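Local coordinates for protein Polyphosphate:AMP phosphotransferase (Meiothermus ruber H328, PDB 5O6M) that uses inorganic polyphosphate as phosphate donor to convert AMP to ADP and ADP to ATP, and can also act on other nucleoside mono- and diphosphates, at residues Arg42-His56 against Leu243-Pro255. The protein carries 1 engineered substitution. Residues are numbered along the deposited sequence; the frame is centred on the assembly and turned at random.
Sequences RLEKLQELLYAEGQH and LVETLEGLAMQYP
The backbone N of Gln-253 donates to Glu-53 OE2 over 3.1 Å, reaching it from well above the carboxylate plane. ND1 of His-56 donates to the other oxygen, Glu-53 OE1, over 3.1 Å, with OE1 close to the imidazole plane, so one carboxylate ties the end of helix 29-53 to both the following turn and the chain around Gln-253. With an alanine here in place of Glu-53, the Gln-253 amide and His-56 ND1 would probably lose these acceptors, and the imidazole would be freer to turn. At the far end, Arg-42 NH2 forms a salt bridge with Glu-248 OE2; the modelled 2.5 Å is very short, so its detail deserves caution. Val-244 CG1 sits squarely over one face of that guanidinium.

Between these links the packing is apolar. Leu-43 CD1 meets Leu-243 CD2 and Leu-247 CD1, while Leu-46 CD1 lies against Val-244 CG1. Met-252 SD lies 3.6 Å from Leu-50 CB, and the bend at chi3 (-75°) turns Met-252 CE toward the Leu-46 carbonyl. Farther along, Leu-49 CD2 makes a CH-pi contact over the centre of the Tyr-254 ring, 3.5 Å from the centroid and 8° off its normal, and Ala-52 CB approaches the same ring obliquely.

Helix segments 42-53 and 243-249 cross at 35°, their axes 9.8 Å apart at closest, and residues 251-255 run on along helix 29-53. Trp-190 of the second subunit meets the Tyr-254 ring and packs on Ala-52 and Pro-255. Within the chain, Leu-250 touches Thr-162 of strand 161-169, and His-56 leads directly into strand 57-64, the central strand of the five-stranded parallel sheet of this P-loop-type kinase fold.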
loop_
_atom_site.group_PDB
_atom_site.type_symbol
_atom_site.label_atom_id
_atom_site.label_comp_id
_atom_site.label_asym_id
_atom_site.label_seq_id
_atom_site.Cartn_x
_atom_site.Cartn_y
_atom_site.Cartn_z
ATOM N N ARG D 42 -30.761 -13.686 4.377
ATOM C CA ARG D 42 -30.758 -13.093 3.044
ATOM C C ARG D 42 -29.474 -12.309 2.806
ATOM O O ARG D 42 -28.886 -12.377 1.722
ATOM C CB ARG D 42 -31.978 -12.194 2.846
ATOM C CG ARG D 42 -33.317 -12.911 2.843
ATOM C CD ARG D 42 -34.342 -12.064 2.112
ATOM N NE ARG D 42 -34.804 -10.937 2.914
ATOM C CZ ARG D 42 -35.202 -9.777 2.402
ATOM N NH1 ARG D 42 -35.608 -8.802 3.204
ATOM N NH2 ARG D 42 -35.181 -9.587 1.089
ATOM N N LEU D 43 -29.030 -11.549 3.810
ATOM C CA LEU D 43 -27.770 -10.822 3.695
ATOM C C LEU D 43 -26.632 -11.768 3.336
ATOM O O LEU D 43 -25.862 -11.507 2.405
ATOM C CB LEU D 43 -27.476 -10.088 5.005
ATOM C CG LEU D 43 -26.137 -9.361 5.104
ATOM C CD1 LEU D 43 -26.025 -8.318 4.014
ATOM C CD2 LEU D 43 -25.990 -8.721 6.477
ATOM N N GLU D 44 -26.518 -12.882 4.065
ATOM C CA GLU D 44 -25.488 -13.868 3.753
ATOM C C GLU D 44 -25.579 -14.298 2.296
ATOM O O GLU D 44 -24.578 -14.313 1.572
ATOM C CB GLU D 44 -25.618 -15.085 4.675
ATOM C CG GLU D 44 -25.274 -14.828 6.137
ATOM C CD GLU D 44 -25.510 -16.046 7.022
ATOM O OE1 GLU D 44 -25.424 -15.906 8.263
ATOM O OE2 GLU D 44 -25.780 -17.143 6.479
ATOM N N LYS D 45 -26.787 -14.639 1.844
ATOM C CA LYS D 45 -26.952 -15.161 0.491
ATOM C C LYS D 45 -26.716 -14.081 -0.555
ATOM O O LYS D 45 -26.171 -14.363 -1.630
ATOM C CB LYS D 45 -28.346 -15.774 0.340
ATOM C CG LYS D 45 -28.462 -16.830 -0.751
ATOM C CD LYS D 45 -28.344 -16.221 -2.138
ATOM C CE LYS D 45 -28.750 -17.213 -3.213
ATOM N NZ LYS D 45 -28.719 -16.596 -4.569
ATOM N N LEU D 46 -27.119 -12.839 -0.268
ATOM C CA LEU D 46 -26.890 -11.754 -1.222
ATOM C C LEU D 46 -25.406 -11.423 -1.339
ATOM O O LEU D 46 -24.921 -11.087 -2.429
ATOM C CB LEU D 46 -27.689 -10.515 -0.817
ATOM C CG LEU D 46 -29.196 -10.554 -1.075
ATOM C CD1 LEU D 46 -29.930 -9.640 -0.109
ATOM C CD2 LEU D 46 -29.496 -10.159 -2.511
ATOM N N GLN D 47 -24.671 -11.507 -0.228
ATOM C CA GLN D 47 -23.233 -11.262 -0.267
ATOM C C GLN D 47 -22.531 -12.259 -1.185
ATOM O O GLN D 47 -21.641 -11.881 -1.959
ATOM C CB GLN D 47 -22.659 -11.318 1.149
ATOM C CG GLN D 47 -21.181 -10.992 1.242
ATOM C CD GLN D 47 -20.298 -12.171 0.887
ATOM O OE1 GLN D 47 -19.229 -12.006 0.300
ATOM N NE2 GLN D 47 -20.744 -13.371 1.244
ATOM N N GLU D 48 -22.915 -13.538 -1.115
ATOM C CA GLU D 48 -22.294 -14.540 -1.978
ATOM C C GLU D 48 -22.538 -14.233 -3.449
ATOM O O GLU D 48 -21.665 -14.468 -4.292
ATOM C CB GLU D 48 -22.814 -15.936 -1.629
ATOM C CG GLU D 48 -22.592 -16.351 -0.179
ATOM C CD GLU D 48 -21.186 -16.877 0.067
ATOM O OE1 GLU D 48 -20.873 -17.241 1.222
ATOM O OE2 GLU D 48 -20.391 -16.920 -0.896
ATOM N N LEU D 49 -23.716 -13.701 -3.779
ATOM C CA LEU D 49 -23.965 -13.253 -5.146
ATOM C C LEU D 49 -23.039 -12.099 -5.520
ATOM O O LEU D 49 -22.373 -12.135 -6.561
ATOM C CB LEU D 49 -25.432 -12.854 -5.308
ATOM C CG LEU D 49 -26.299 -13.826 -6.115
ATOM C CD1 LEU D 49 -27.745 -13.353 -6.153
ATOM C CD2 LEU D 49 -25.753 -14.021 -7.527
ATOM N N LEU D 50 -23.001 -11.056 -4.686
ATOM C CA LEU D 50 -22.108 -9.923 -4.922
ATOM C C LEU D 50 -20.692 -10.399 -5.230
ATOM O O LEU D 50 -20.116 -10.060 -6.268
ATOM C CB LEU D 50 -22.106 -9.004 -3.698
ATOM C CG LEU D 50 -21.185 -7.782 -3.703
ATOM C CD1 LEU D 50 -21.684 -6.728 -4.687
ATOM C CD2 LEU D 50 -21.031 -7.203 -2.298
ATOM N N TYR D 51 -20.122 -11.198 -4.325
ATOM C CA TYR D 51 -18.767 -11.708 -4.511
ATOM C C TYR D 51 -18.645 -12.502 -5.806
ATOM O O TYR D 51 -17.685 -12.325 -6.568
ATOM C CB TYR D 51 -18.377 -12.569 -3.308
ATOM C CG TYR D 51 -16.942 -13.036 -3.306
ATOM C CD1 TYR D 51 -15.909 -12.170 -2.971
ATOM C CD2 TYR D 51 -16.620 -14.349 -3.622
ATOM C CE1 TYR D 51 -14.591 -12.594 -2.964
ATOM C CE2 TYR D 51 -15.305 -14.783 -3.616
ATOM C CZ TYR D 51 -14.295 -13.900 -3.285
ATOM O OH TYR D 51 -12.985 -14.326 -3.278
ATOM N N ALA D 52 -19.614 -13.382 -6.074
ATOM C CA ALA D 52 -19.532 -14.249 -7.248
ATOM C C ALA D 52 -19.697 -13.462 -8.542
ATOM O O ALA D 52 -18.974 -13.702 -9.517
ATOM C CB ALA D 52 -20.580 -15.360 -7.153
ATOM N N GLU D 53 -20.655 -12.532 -8.581
ATOM C CA GLU D 53 -20.836 -11.714 -9.779
ATOM C C GLU D 53 -19.606 -10.854 -10.054
ATOM O O GLU D 53 -19.219 -10.660 -11.213
ATOM C CB GLU D 53 -22.083 -10.840 -9.634
ATOM C CG GLU D 53 -22.471 -10.093 -10.900
ATOM C CD GLU D 53 -23.625 -9.131 -10.678
ATOM O OE1 GLU D 53 -23.619 -8.422 -9.647
ATOM O OE2 GLU D 53 -24.543 -9.089 -11.528
ATOM N N GLY D 54 -18.984 -10.326 -9.003
ATOM C CA GLY D 54 -17.736 -9.591 -9.164
ATOM C C GLY D 54 -17.845 -8.320 -9.975
ATOM O O GLY D 54 -16.887 -7.947 -10.659
ATOM N N GLN D 55 -18.984 -7.632 -9.911
ATOM C CA GLN D 55 -19.184 -6.405 -10.673
ATOM C C GLN D 55 -19.402 -5.188 -9.790
ATOM O O GLN D 55 -18.758 -4.153 -10.000
ATOM C CB GLN D 55 -20.376 -6.570 -11.632
ATOM C CG GLN D 55 -20.053 -7.286 -12.937
ATOM C CD GLN D 55 -18.884 -6.660 -13.682
ATOM O OE1 GLN D 55 -18.397 -5.591 -13.313
ATOM N NE2 GLN D 55 -18.435 -7.323 -14.742
ATOM N N HIS D 56 -20.297 -5.276 -8.816
ATOM C CA HIS D 56 -20.646 -4.124 -7.999
ATOM C C HIS D 56 -19.667 -3.935 -6.846
ATOM O O HIS D 56 -19.076 -4.892 -6.338
ATOM C CB HIS D 56 -22.070 -4.279 -7.468
ATOM C CG HIS D 56 -23.108 -4.248 -8.545
ATOM N ND1 HIS D 56 -23.683 -5.392 -9.056
ATOM C CD2 HIS D 56 -23.663 -3.214 -9.221
ATOM C CE1 HIS D 56 -24.552 -5.062 -9.995
ATOM N NE2 HIS D 56 -24.558 -3.747 -10.114
ATOM N N LEU D 243 -29.874 -2.308 4.373
ATOM C CA LEU D 243 -28.789 -2.926 3.615
ATOM C C LEU D 243 -29.303 -4.012 2.674
ATOM O O LEU D 243 -28.931 -4.054 1.495
ATOM C CB LEU D 243 -27.738 -3.501 4.565
ATOM C CG LEU D 243 -26.644 -4.311 3.866
ATOM C CD1 LEU D 243 -25.948 -3.463 2.816
ATOM C CD2 LEU D 243 -25.640 -4.859 4.872
ATOM N N VAL D 244 -30.163 -4.901 3.176
ATOM C CA VAL D 244 -30.616 -6.032 2.367
ATOM C C VAL D 244 -31.374 -5.548 1.137
ATOM O O VAL D 244 -31.113 -5.994 0.013
ATOM C CB VAL D 244 -31.470 -6.996 3.211
ATOM C CG1 VAL D 244 -32.287 -7.901 2.301
ATOM C CG2 VAL D 244 -30.578 -7.824 4.126
ATOM N N GLU D 245 -32.332 -4.636 1.329
ATOM C CA GLU D 245 -33.131 -4.165 0.200
ATOM C C GLU D 245 -32.251 -3.516 -0.861
ATOM O O GLU D 245 -32.380 -3.809 -2.057
ATOM C CB GLU D 245 -34.211 -3.195 0.678
ATOM C CG GLU D 245 -34.974 -2.531 -0.463
ATOM C CD GLU D 245 -36.275 -1.894 -0.015
ATOM O OE1 GLU D 245 -36.869 -2.391 0.966
ATOM O OE2 GLU D 245 -36.704 -0.902 -0.645
ATOM N N THR D 246 -31.346 -2.627 -0.439
ATOM C CA THR D 246 -30.385 -2.041 -1.369
ATOM C C THR D 246 -29.661 -3.125 -2.163
ATOM O O THR D 246 -29.484 -3.007 -3.381
ATOM C CB THR D 246 -29.390 -1.161 -0.612
ATOM O OG1 THR D 246 -30.106 -0.177 0.144
ATOM C CG2 THR D 246 -28.454 -0.458 -1.584
ATOM N N LEU D 247 -29.214 -4.183 -1.481
ATOM C CA LEU D 247 -28.542 -5.277 -2.179
ATOM C C LEU D 247 -29.490 -5.990 -3.139
ATOM O O LEU D 247 -29.093 -6.356 -4.252
ATOM C CB LEU D 247 -27.947 -6.256 -1.165
ATOM C CG LEU D 247 -26.771 -5.696 -0.363
ATOM C CD1 LEU D 247 -26.284 -6.680 0.680
ATOM C CD2 LEU D 247 -25.633 -5.319 -1.306
ATOM N N GLU D 248 -30.748 -6.193 -2.730
ATOM C CA GLU D 248 -31.732 -6.787 -3.634
ATOM C C GLU D 248 -31.903 -5.946 -4.891
ATOM O O GLU D 248 -32.050 -6.483 -5.996
ATOM C CB GLU D 248 -33.080 -6.945 -2.926
ATOM C CG GLU D 248 -33.076 -7.876 -1.729
ATOM C CD GLU D 248 -33.619 -9.255 -2.063
ATOM O OE1 GLU D 248 -33.543 -9.658 -3.246
ATOM O OE2 GLU D 248 -34.126 -9.931 -1.142
ATOM N N GLY D 249 -31.894 -4.620 -4.739
ATOM C CA GLY D 249 -32.065 -3.732 -5.873
ATOM C C GLY D 249 -30.991 -3.856 -6.931
ATOM O O GLY D 249 -31.203 -3.425 -8.069
ATOM N N LEU D 250 -29.843 -4.445 -6.595
ATOM C CA LEU D 250 -28.775 -4.547 -7.582
ATOM C C LEU D 250 -29.031 -5.627 -8.623
ATOM O O LEU D 250 -28.391 -5.611 -9.680
ATOM C CB LEU D 250 -27.431 -4.804 -6.894
ATOM C CG LEU D 250 -26.903 -3.720 -5.948
ATOM C CD1 LEU D 250 -25.621 -4.185 -5.266
ATOM C CD2 LEU D 250 -26.674 -2.399 -6.682
ATOM N N ALA D 251 -29.950 -6.558 -8.353
ATOM C CA ALA D 251 -30.329 -7.586 -9.324
ATOM C C ALA D 251 -29.107 -8.383 -9.781
ATOM O O ALA D 251 -28.864 -8.569 -10.975
ATOM C CB ALA D 251 -31.061 -6.964 -10.513
ATOM N N MET D 252 -28.336 -8.861 -8.808
ATOM C CA MET D 252 -27.081 -9.538 -9.102
ATOM C C MET D 252 -27.331 -10.943 -9.642
ATOM O O MET D 252 -28.292 -11.619 -9.267
ATOM C CB MET D 252 -26.203 -9.567 -7.850
ATOM C CG MET D 252 -25.885 -8.161 -7.344
ATOM S SD MET D 252 -24.883 -8.046 -5.849
ATOM C CE MET D 252 -26.074 -8.497 -4.591
ATOM N N GLN D 253 -26.445 -11.382 -10.536
ATOM C CA GLN D 253 -26.582 -12.655 -11.227
ATOM C C GLN D 253 -25.316 -13.475 -11.056
ATOM O O GLN D 253 -24.209 -12.935 -11.123
ATOM C CB GLN D 253 -26.799 -12.447 -12.734
ATOM C CG GLN D 253 -27.881 -11.457 -13.117
ATOM C CD GLN D 253 -29.271 -11.983 -12.861
ATOM O OE1 GLN D 253 -29.491 -13.193 -12.839
ATOM N NE2 GLN D 253 -30.223 -11.077 -12.681
ATOM N N TYR D 254 -25.473 -14.778 -10.850
ATOM C CA TYR D 254 -24.312 -15.649 -10.931
ATOM C C TYR D 254 -23.773 -15.623 -12.360
ATOM O O TYR D 254 -24.555 -15.608 -13.317
ATOM C CB TYR D 254 -24.665 -17.077 -10.514
ATOM C CG TYR D 254 -24.823 -17.245 -9.021
ATOM C CD1 TYR D 254 -26.073 -17.439 -8.449
ATOM C CD2 TYR D 254 -23.721 -17.199 -8.181
ATOM C CE1 TYR D 254 -26.214 -17.589 -7.082
ATOM C CE2 TYR D 254 -23.853 -17.349 -6.817
ATOM C CZ TYR D 254 -25.099 -17.543 -6.272
ATOM O OH TYR D 254 -25.226 -17.690 -4.907
ATOM N N PRO D 255 -22.458 -15.629 -12.545
ATOM C CA PRO D 255 -21.900 -15.582 -13.901
ATOM C C PRO D 255 -22.246 -16.832 -14.694
ATOM O O PRO D 255 -22.763 -17.821 -14.174
ATOM C CB PRO D 255 -20.390 -15.474 -13.665
ATOM C CG PRO D 255 -20.255 -14.965 -12.268
ATOM C CD PRO D 255 -21.411 -15.545 -11.516
#